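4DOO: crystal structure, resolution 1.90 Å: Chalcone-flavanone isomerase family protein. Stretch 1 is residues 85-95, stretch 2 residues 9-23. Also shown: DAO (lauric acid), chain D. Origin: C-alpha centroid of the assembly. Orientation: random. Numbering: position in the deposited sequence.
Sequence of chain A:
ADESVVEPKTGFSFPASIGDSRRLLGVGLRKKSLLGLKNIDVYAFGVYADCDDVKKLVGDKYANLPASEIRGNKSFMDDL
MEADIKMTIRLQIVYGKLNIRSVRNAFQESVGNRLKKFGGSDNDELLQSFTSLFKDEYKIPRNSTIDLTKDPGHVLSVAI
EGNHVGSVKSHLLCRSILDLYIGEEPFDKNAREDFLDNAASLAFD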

# COMPACT_ATOMS: atom_id res chain seq x y z
N ILE A 85 -9.72 2.61 -8.25
CA ILE A 85 -10.00 1.42 -7.48
C ILE A 85 -9.72 1.71 -6.01
O ILE A 85 -8.62 2.13 -5.65
CB ILE A 85 -9.10 0.24 -7.95
CG1 ILE A 85 -9.50 -0.19 -9.36
CG2 ILE A 85 -9.20 -0.92 -6.97
CD1 ILE A 85 -8.57 -1.21 -10.00
N LYS A 86 -10.73 1.50 -5.17
CA LYS A 86 -10.59 1.71 -3.74
C LYS A 86 -9.65 0.64 -3.20
O LYS A 86 -9.82 -0.55 -3.47
CB LYS A 86 -11.94 1.62 -3.04
CG LYS A 86 -12.86 2.80 -3.35
CD LYS A 86 -14.18 2.73 -2.58
CE LYS A 86 -15.02 1.54 -3.01
NZ LYS A 86 -15.39 1.62 -4.45
N MET A 87 -8.66 1.07 -2.43
CA MET A 87 -7.70 0.14 -1.86
C MET A 87 -7.33 0.53 -0.44
O MET A 87 -7.53 1.67 -0.01
CB MET A 87 -6.42 0.11 -2.69
CG MET A 87 -6.61 -0.23 -4.15
SD MET A 87 -5.00 -0.38 -4.94
CE MET A 87 -5.45 -1.18 -6.50
N THR A 88 -6.78 -0.44 0.29
CA THR A 88 -6.34 -0.21 1.65
C THR A 88 -4.99 -0.88 1.83
O THR A 88 -4.78 -2.01 1.36
CB THR A 88 -7.31 -0.80 2.70
OG1 THR A 88 -8.55 -0.10 2.66
CG2 THR A 88 -6.72 -0.67 4.11
N ILE A 89 -4.07 -0.18 2.49
CA ILE A 89 -2.76 -0.72 2.80
C ILE A 89 -2.74 -0.71 4.33
O ILE A 89 -2.74 0.36 4.94
CB ILE A 89 -1.60 0.17 2.31
CG1 ILE A 89 -1.64 0.32 0.79
CG2 ILE A 89 -0.26 -0.43 2.74
CD1 ILE A 89 -1.54 -0.99 0.04
N ARG A 90 -2.79 -1.88 4.94
CA ARG A 90 -2.75 -1.95 6.40
C ARG A 90 -1.35 -2.29 6.87
O ARG A 90 -0.79 -3.31 6.47
CB ARG A 90 -3.74 -2.99 6.92
CG ARG A 90 -3.56 -3.31 8.40
CD ARG A 90 -4.74 -4.10 8.94
NE ARG A 90 -5.97 -3.32 8.88
CZ ARG A 90 -7.15 -3.73 9.33
NH1 ARG A 90 -7.26 -4.94 9.88
NH2 ARG A 90 -8.21 -2.95 9.23
N LEU A 91 -0.78 -1.42 7.70
CA LEU A 91 0.56 -1.62 8.23
C LEU A 91 0.45 -2.01 9.69
O LEU A 91 -0.37 -1.46 10.42
CB LEU A 91 1.39 -0.34 8.15
CG LEU A 91 1.67 0.36 6.83
CD1 LEU A 91 0.42 1.05 6.33
CD2 LEU A 91 2.79 1.38 7.03
N GLN A 92 1.28 -2.96 10.11
CA GLN A 92 1.33 -3.39 11.51
C GLN A 92 2.80 -3.36 11.90
O GLN A 92 3.62 -4.12 11.36
CB GLN A 92 0.76 -4.80 11.68
CG GLN A 92 -0.74 -4.87 11.47
CD GLN A 92 -1.30 -6.24 11.80
OE1 GLN A 92 -1.25 -6.68 12.95
NE2 GLN A 92 -1.84 -6.92 10.80
N ILE A 93 3.14 -2.45 12.81
CA ILE A 93 4.52 -2.26 13.24
C ILE A 93 5.14 -3.48 13.91
O ILE A 93 4.60 -4.00 14.89
CB ILE A 93 4.63 -1.04 14.20
CG1 ILE A 93 4.02 0.20 13.54
CG2 ILE A 93 6.10 -0.77 14.56
CD1 ILE A 93 4.64 0.56 12.21
N VAL A 94 6.27 -3.92 13.37
CA VAL A 94 7.00 -5.07 13.89
C VAL A 94 8.17 -4.68 14.80
O VAL A 94 8.28 -5.18 15.93
CB VAL A 94 7.54 -5.94 12.72
CG1 VAL A 94 8.42 -7.06 13.26
CG2 VAL A 94 6.38 -6.51 11.92
N TYR A 95 9.04 -3.81 14.31
CA TYR A 95 10.20 -3.36 15.07
C TYR A 95 9.74 -2.58 16.30
O TYR A 95 8.94 -1.65 16.20
CB TYR A 95 11.11 -2.48 14.20
CG TYR A 95 12.45 -2.15 14.81
CD1 TYR A 95 13.31 -3.16 15.24
CD2 TYR A 95 12.86 -0.82 14.96
CE1 TYR A 95 14.56 -2.86 15.79
CE2 TYR A 95 14.10 -0.51 15.52
CZ TYR A 95 14.94 -1.54 15.93
OH TYR A 95 16.17 -1.24 16.49
O1 DAO D . 18.70 1.17 12.96
O2 DAO D . 17.00 1.41 14.33
C1 DAO D . 17.47 1.22 13.19
C2 DAO D . 16.51 1.04 12.03
C3 DAO D . 16.04 2.41 11.52
C4 DAO D . 14.54 2.41 11.27
C5 DAO D . 14.24 2.49 9.78
C6 DAO D . 13.16 3.52 9.49
C7 DAO D . 11.99 2.91 8.73
C8 DAO D . 10.69 3.62 9.09
C9 DAO D . 9.63 3.43 8.01
C10 DAO D . 8.33 2.91 8.62
C11 DAO D . 7.21 3.93 8.49
C12 DAO D . 5.99 3.51 9.28
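Stretch 2, residues 9-23: KTGFSFPASIGDSRR

Residues 10-18 run roughly antiparallel to the strand 87-93, with Thr-10 beside Val-94, Phe-12 beside Gln-92 and Phe-14 beside Arg-90; Arg-22, past a turn, lies beside Met-87. Stretch 2 is extended only in short strands, among them 17-18 and 22-23. The CA atoms of these pairs stay 7.2 to 8.3 Å apart, and no backbone hydrogen bond joins the stretches: the contact is made by side chains meeting side chains and backbone. Thr-88, Arg-90 and Gln-92, alternate residues of the strand, point toward stretch 2.

Gln-92 uses both ends of its amide. Its NE2 donates to Ser-13 O at 2.8 Å, while its OE1 accepts from a water at 2.8 Å that in turn accepts from Ser-13 N at 2.9 Å, so one amide serves both backbone polar atoms of Ser-13. A second water donates to Ser-13 O at 3.0 Å and accepts from Arg-90 NH1 at 3.1 Å; Arg-90 NE and NH2 are bonded elsewhere in the structure. Ile-18 CD1 covers one face of that guanidinium, 3.6 Å from Arg-90 NH2.

Beyond the turn at Gly-19 and Asp-20, closed by Ile-18 N to Arg-22 O at 2.8 Å, Arg-22 reaches back. Its NH1 donates to Thr-88 OG1 at 2.8 Å, and Lys-86 CB lies over the guanidinium face, 3.7 Å from Arg-22 NH2.

At the other end, Val-94 CG2 packs over the Phe-12 ring, 3.7 Å from Phe-12 CE1. Thr-10 OG1 accepts from Phe-12 N at 3.3 Å.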

# COMPACT_ATOMS: atom_id res chain seq x y z
N LYS A 9 6.76 -14.98 8.93
CA LYS A 9 7.94 -14.50 9.64
C LYS A 9 7.67 -13.72 10.91
O LYS A 9 8.38 -13.89 11.90
CB LYS A 9 8.81 -13.64 8.72
CG LYS A 9 10.14 -13.26 9.36
CD LYS A 9 11.06 -12.51 8.42
CE LYS A 9 12.42 -12.29 9.07
NZ LYS A 9 13.31 -11.45 8.23
N THR A 10 6.64 -12.87 10.90
CA THR A 10 6.31 -12.05 12.07
C THR A 10 5.16 -12.61 12.91
O THR A 10 5.07 -12.34 14.10
CB THR A 10 5.92 -10.62 11.65
OG1 THR A 10 4.72 -10.66 10.87
CG2 THR A 10 7.02 -9.99 10.82
N GLY A 11 4.29 -13.39 12.28
CA GLY A 11 3.16 -13.95 13.00
C GLY A 11 1.96 -13.03 13.02
O GLY A 11 0.90 -13.39 13.54
N PHE A 12 2.10 -11.84 12.44
CA PHE A 12 0.99 -10.88 12.42
C PHE A 12 -0.15 -11.34 11.51
O PHE A 12 0.09 -11.90 10.44
CB PHE A 12 1.48 -9.49 12.00
CG PHE A 12 2.37 -8.83 13.03
CD1 PHE A 12 2.50 -7.45 13.06
CD2 PHE A 12 3.05 -9.59 13.98
CE1 PHE A 12 3.30 -6.83 14.01
CE2 PHE A 12 3.86 -8.97 14.94
CZ PHE A 12 3.98 -7.59 14.95
N SER A 13 -1.37 -11.10 11.95
CA SER A 13 -2.56 -11.52 11.21
C SER A 13 -3.29 -10.39 10.51
O SER A 13 -3.39 -9.27 11.02
CB SER A 13 -3.52 -12.24 12.16
OG SER A 13 -4.69 -12.66 11.50
N PHE A 14 -3.80 -10.69 9.32
CA PHE A 14 -4.56 -9.74 8.51
C PHE A 14 -5.88 -10.38 8.09
O PHE A 14 -5.91 -11.51 7.62
CB PHE A 14 -3.79 -9.37 7.24
CG PHE A 14 -2.55 -8.58 7.49
CD1 PHE A 14 -2.57 -7.19 7.43
CD2 PHE A 14 -1.34 -9.22 7.79
CE1 PHE A 14 -1.41 -6.45 7.66
CE2 PHE A 14 -0.19 -8.48 8.02
CZ PHE A 14 -0.22 -7.10 7.96
N PRO A 15 -7.00 -9.65 8.26
CA PRO A 15 -8.29 -10.22 7.87
C PRO A 15 -8.35 -10.44 6.36
O PRO A 15 -7.79 -9.66 5.58
CB PRO A 15 -9.29 -9.17 8.35
CG PRO A 15 -8.51 -7.88 8.26
CD PRO A 15 -7.15 -8.29 8.81
N ALA A 16 -9.03 -11.50 5.95
CA ALA A 16 -9.16 -11.84 4.53
C ALA A 16 -9.90 -10.75 3.75
O ALA A 16 -9.79 -10.67 2.52
CB ALA A 16 -9.89 -13.17 4.38
N SER A 17 -10.65 -9.92 4.46
CA SER A 17 -11.38 -8.84 3.83
C SER A 17 -11.74 -7.79 4.85
O SER A 17 -11.71 -8.05 6.06
CB SER A 17 -12.65 -9.37 3.16
OG SER A 17 -13.56 -9.89 4.12
N ILE A 18 -12.07 -6.60 4.36
CA ILE A 18 -12.46 -5.49 5.22
C ILE A 18 -13.77 -4.91 4.67
O ILE A 18 -13.79 -4.36 3.57
CB ILE A 18 -11.39 -4.38 5.24
CG1 ILE A 18 -10.08 -4.93 5.83
CG2 ILE A 18 -11.87 -3.19 6.07
CD1 ILE A 18 -8.95 -3.93 5.85
N GLY A 19 -14.84 -5.06 5.43
CA GLY A 19 -16.13 -4.54 5.00
C GLY A 19 -16.83 -5.39 3.95
O GLY A 19 -17.74 -4.91 3.27
N ASP A 20 -16.40 -6.64 3.81
CA ASP A 20 -16.98 -7.57 2.85
C ASP A 20 -16.71 -7.23 1.39
O ASP A 20 -16.94 -8.06 0.51
CB ASP A 20 -18.49 -7.68 3.06
CG ASP A 20 -18.86 -8.10 4.46
OD1 ASP A 20 -18.37 -9.17 4.90
OD2 ASP A 20 -19.64 -7.38 5.12
N SER A 21 -16.23 -6.02 1.12
CA SER A 21 -15.98 -5.60 -0.26
C SER A 21 -14.50 -5.43 -0.61
O SER A 21 -14.12 -5.47 -1.78
CB SER A 21 -16.73 -4.30 -0.53
OG SER A 21 -16.46 -3.34 0.48
N ARG A 22 -13.67 -5.25 0.41
CA ARG A 22 -12.23 -5.06 0.19
C ARG A 22 -11.47 -6.33 0.50
O ARG A 22 -11.33 -6.72 1.66
CB ARG A 22 -11.74 -3.92 1.08
CG ARG A 22 -10.47 -3.29 0.60
CD ARG A 22 -10.36 -1.88 1.10
NE ARG A 22 -11.56 -1.12 0.79
CZ ARG A 22 -11.61 0.21 0.76
NH1 ARG A 22 -10.52 0.92 1.03
NH2 ARG A 22 -12.75 0.83 0.47
N ARG A 23 -10.95 -6.99 -0.54
CA ARG A 23 -10.24 -8.25 -0.34
C ARG A 23 -8.72 -8.15 -0.22
O ARG A 23 -8.07 -7.43 -0.97
CB ARG A 23 -10.56 -9.22 -1.48
CG ARG A 23 -12.04 -9.42 -1.73
CD ARG A 23 -12.79 -9.93 -0.51
NE ARG A 23 -14.23 -9.96 -0.75
CZ ARG A 23 -14.82 -10.71 -1.69
NH1 ARG A 23 -14.09 -11.50 -2.48
NH2 ARG A 23 -16.13 -10.64 -1.87
O HOH W 1 -1.60 -9.22 14.11
O HOH W 2 -5.09 -6.76 11.16